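Side-chain contact in acetylxylan esterase / glucomannan deacetylase (Cellvibrio japonicus, PDB 2W9X), which removes acetyl groups from plant cell wall polysaccharides, acting on acetylated xylan and, with a large preference, on glucomannan: residues Lys260-Leu265 with Asn298-Glu303. Sequence-based numbering, arbitrary orientation.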
loop_
_atom_site.group_PDB
_atom_site.type_symbol
_atom_site.label_atom_id
_atom_site.label_comp_id
_atom_site.label_asym_id
_atom_site.label_seq_id
_atom_site.Cartn_x
_atom_site.Cartn_y
_atom_site.Cartn_z
ATOM N N LYS B 260 -3.807 -20.444 23.292
ATOM C CA LYS B 260 -2.858 -21.115 24.184
ATOM C C LYS B 260 -1.395 -20.979 23.762
ATOM O O LYS B 260 -0.486 -21.350 24.514
ATOM C CB LYS B 260 -3.232 -22.599 24.344
ATOM C CG LYS B 260 -4.616 -22.826 24.927
ATOM C CD LYS B 260 -4.781 -22.083 26.252
ATOM C CE LYS B 260 -6.173 -22.260 26.830
ATOM N NZ LYS B 260 -6.320 -21.399 28.035
ATOM N N THR B 261 -1.180 -20.467 22.550
ATOM C CA THR B 261 0.147 -20.153 22.041
ATOM C C THR B 261 0.055 -18.821 21.319
ATOM O O THR B 261 -1.024 -18.434 20.849
ATOM C CB THR B 261 0.637 -21.196 21.012
ATOM O OG1 THR B 261 -0.270 -21.221 19.905
ATOM C CG2 THR B 261 0.759 -22.619 21.622
ATOM N N ARG B 262 1.185 -18.124 21.232
ATOM C CA ARG B 262 1.309 -16.914 20.428
ATOM C C ARG B 262 0.974 -17.156 18.944
ATOM O O ARG B 262 0.381 -16.296 18.287
ATOM C CB ARG B 262 2.722 -16.334 20.555
ATOM C CG ARG B 262 2.791 -14.837 20.295
ATOM C CD ARG B 262 2.242 -14.080 21.517
ATOM N NE ARG B 262 2.227 -12.628 21.310
ATOM C CZ ARG B 262 1.670 -11.756 22.146
ATOM N NH1 ARG B 262 1.065 -12.181 23.259
ATOM N NH2 ARG B 262 1.723 -10.455 21.876
ATOM N N GLU B 263 1.372 -18.306 18.410
ATOM C CA GLU B 263 1.080 -18.626 17.009
ATOM C C GLU B 263 -0.433 -18.690 16.808
ATOM O O GLU B 263 -0.938 -18.232 15.787
ATOM C CB GLU B 263 1.753 -19.943 16.581
ATOM C CG GLU B 263 3.284 -19.891 16.522
ATOM C CD GLU B 263 3.953 -19.620 17.882
ATOM O OE1 GLU B 263 3.530 -20.215 18.908
ATOM O OE2 GLU B 263 4.912 -18.799 17.911
ATOM N N ALA B 264 -1.153 -19.239 17.800
ATOM C CA ALA B 264 -2.622 -19.309 17.746
ATOM C C ALA B 264 -3.266 -17.936 17.646
ATOM O O ALA B 264 -4.220 -17.744 16.885
ATOM C CB ALA B 264 -3.192 -20.074 18.948
ATOM N N LEU B 265 -2.746 -16.996 18.435
ATOM C CA LEU B 265 -3.217 -15.628 18.434
ATOM C C LEU B 265 -2.966 -14.964 17.073
ATOM O O LEU B 265 -3.868 -14.326 16.513
ATOM C CB LEU B 265 -2.549 -14.848 19.580
ATOM C CG LEU B 265 -2.906 -13.356 19.763
ATOM C CD1 LEU B 265 -4.397 -13.147 20.051
ATOM C CD2 LEU B 265 -2.055 -12.709 20.860
ATOM N N ASN B 298 8.082 -4.736 19.389
ATOM C CA ASN B 298 9.205 -5.369 18.657
ATOM C C ASN B 298 8.890 -5.707 17.198
ATOM O O ASN B 298 9.524 -6.599 16.599
ATOM C CB ASN B 298 9.732 -6.627 19.376
ATOM C CG ASN B 298 10.398 -6.330 20.717
ATOM O OD1 ASN B 298 10.445 -5.184 21.174
ATOM N ND2 ASN B 298 10.935 -7.387 21.354
ATOM N N GLY B 299 7.920 -4.987 16.633
ATOM C CA GLY B 299 7.504 -5.183 15.246
ATOM C C GLY B 299 6.470 -6.288 15.069
ATOM O O GLY B 299 6.100 -6.610 13.931
ATOM N N GLU B 300 6.007 -6.883 16.175
ATOM C CA GLU B 300 5.025 -7.987 16.097
ATOM C C GLU B 300 3.725 -7.540 15.440
ATOM O O GLU B 300 3.140 -8.277 14.631
ATOM C CB GLU B 300 4.740 -8.606 17.476
ATOM C CG GLU B 300 3.650 -9.709 17.456
ATOM C CD GLU B 300 3.448 -10.381 18.792
ATOM O OE1 GLU B 300 3.561 -9.712 19.834
ATOM O OE2 GLU B 300 3.166 -11.597 18.796
ATOM N N ILE B 301 3.270 -6.336 15.778
ATOM C CA ILE B 301 2.016 -5.830 15.235
ATOM C C ILE B 301 2.124 -5.580 13.726
ATOM O O ILE B 301 1.299 -6.075 12.936
ATOM C CB ILE B 301 1.549 -4.533 15.927
ATOM C CG1 ILE B 301 1.396 -4.729 17.450
ATOM C CG2 ILE B 301 0.241 -4.062 15.298
ATOM C CD1 ILE B 301 1.594 -3.379 18.245
ATOM N N ALA B 302 3.132 -4.815 13.330
ATOM C CA ALA B 302 3.360 -4.534 11.907
ATOM C C ALA B 302 3.463 -5.833 11.092
ATOM O O ALA B 302 2.924 -5.929 9.982
ATOM C CB ALA B 302 4.616 -3.670 11.723
ATOM N N GLU B 303 4.164 -6.833 11.627
ATOM C CA GLU B 303 4.330 -8.089 10.904
ATOM C C GLU B 303 3.015 -8.815 10.619
ATOM O O GLU B 303 2.829 -9.332 9.509
ATOM C CB GLU B 303 5.319 -9.046 11.591
ATOM C CG GLU B 303 5.404 -10.381 10.778
ATOM C CD GLU B 303 6.703 -11.136 10.952
ATOM O OE1 GLU B 303 7.789 -10.554 10.706
ATOM O OE2 GLU B 303 6.633 -12.326 11.313
#
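The carboxylate of Glu300 sits at the edge of the Arg262 guanidinium, which carries the CD2 methyl of Leu265 on one face, 3.9 Å above the plane and displaced toward the rim. The two charged groups meet side-on, NE and NH2 each taking a different oxygen. Arg262 NE donates to Glu300 OE2 at 2.9 Å, nearly straight at 169° and directed at the syn lone pair. The second bond, from Arg262 NH2 to Glu300 OE1, measures 2.8 Å; it also arrives from the syn side but out of the carboxylate plane, in keeping with the 32° turn between the two flat groups. Both oxygens nevertheless stay close to the guanidinium plane. With CG anti to the backbone N and a bend at chi2 (76°), Arg262 presents the edge formed by NE and NH2 to Glu300, which reaches across from its own helix with CB, CG and CD extended. The bidentate salt bridge thereby joins the first turns of helices 262-283 and 300-314, on either side of strand 288-294 in the sequence of the SGNH (GDSL-type) hydrolase domain, across a CA separation of 10.6 Å between Arg262 and Glu300. Thr261 caps the first of these helices, its OG1 accepting from Ala264 N at 3.0 Å, and Gly299 occupies the N-cap position of the second. Further bonds fix the pair: His266 NE2 hydrogen-bonds to Glu300 OE2, and Arg262 NH1 to the carbonyl oxygen of Thr251. Phe249, in helix 246-249, touches both Leu265 and Glu300 and offers its carbonyl oxygen to Arg262 NH2 in a weak hydrogen bond.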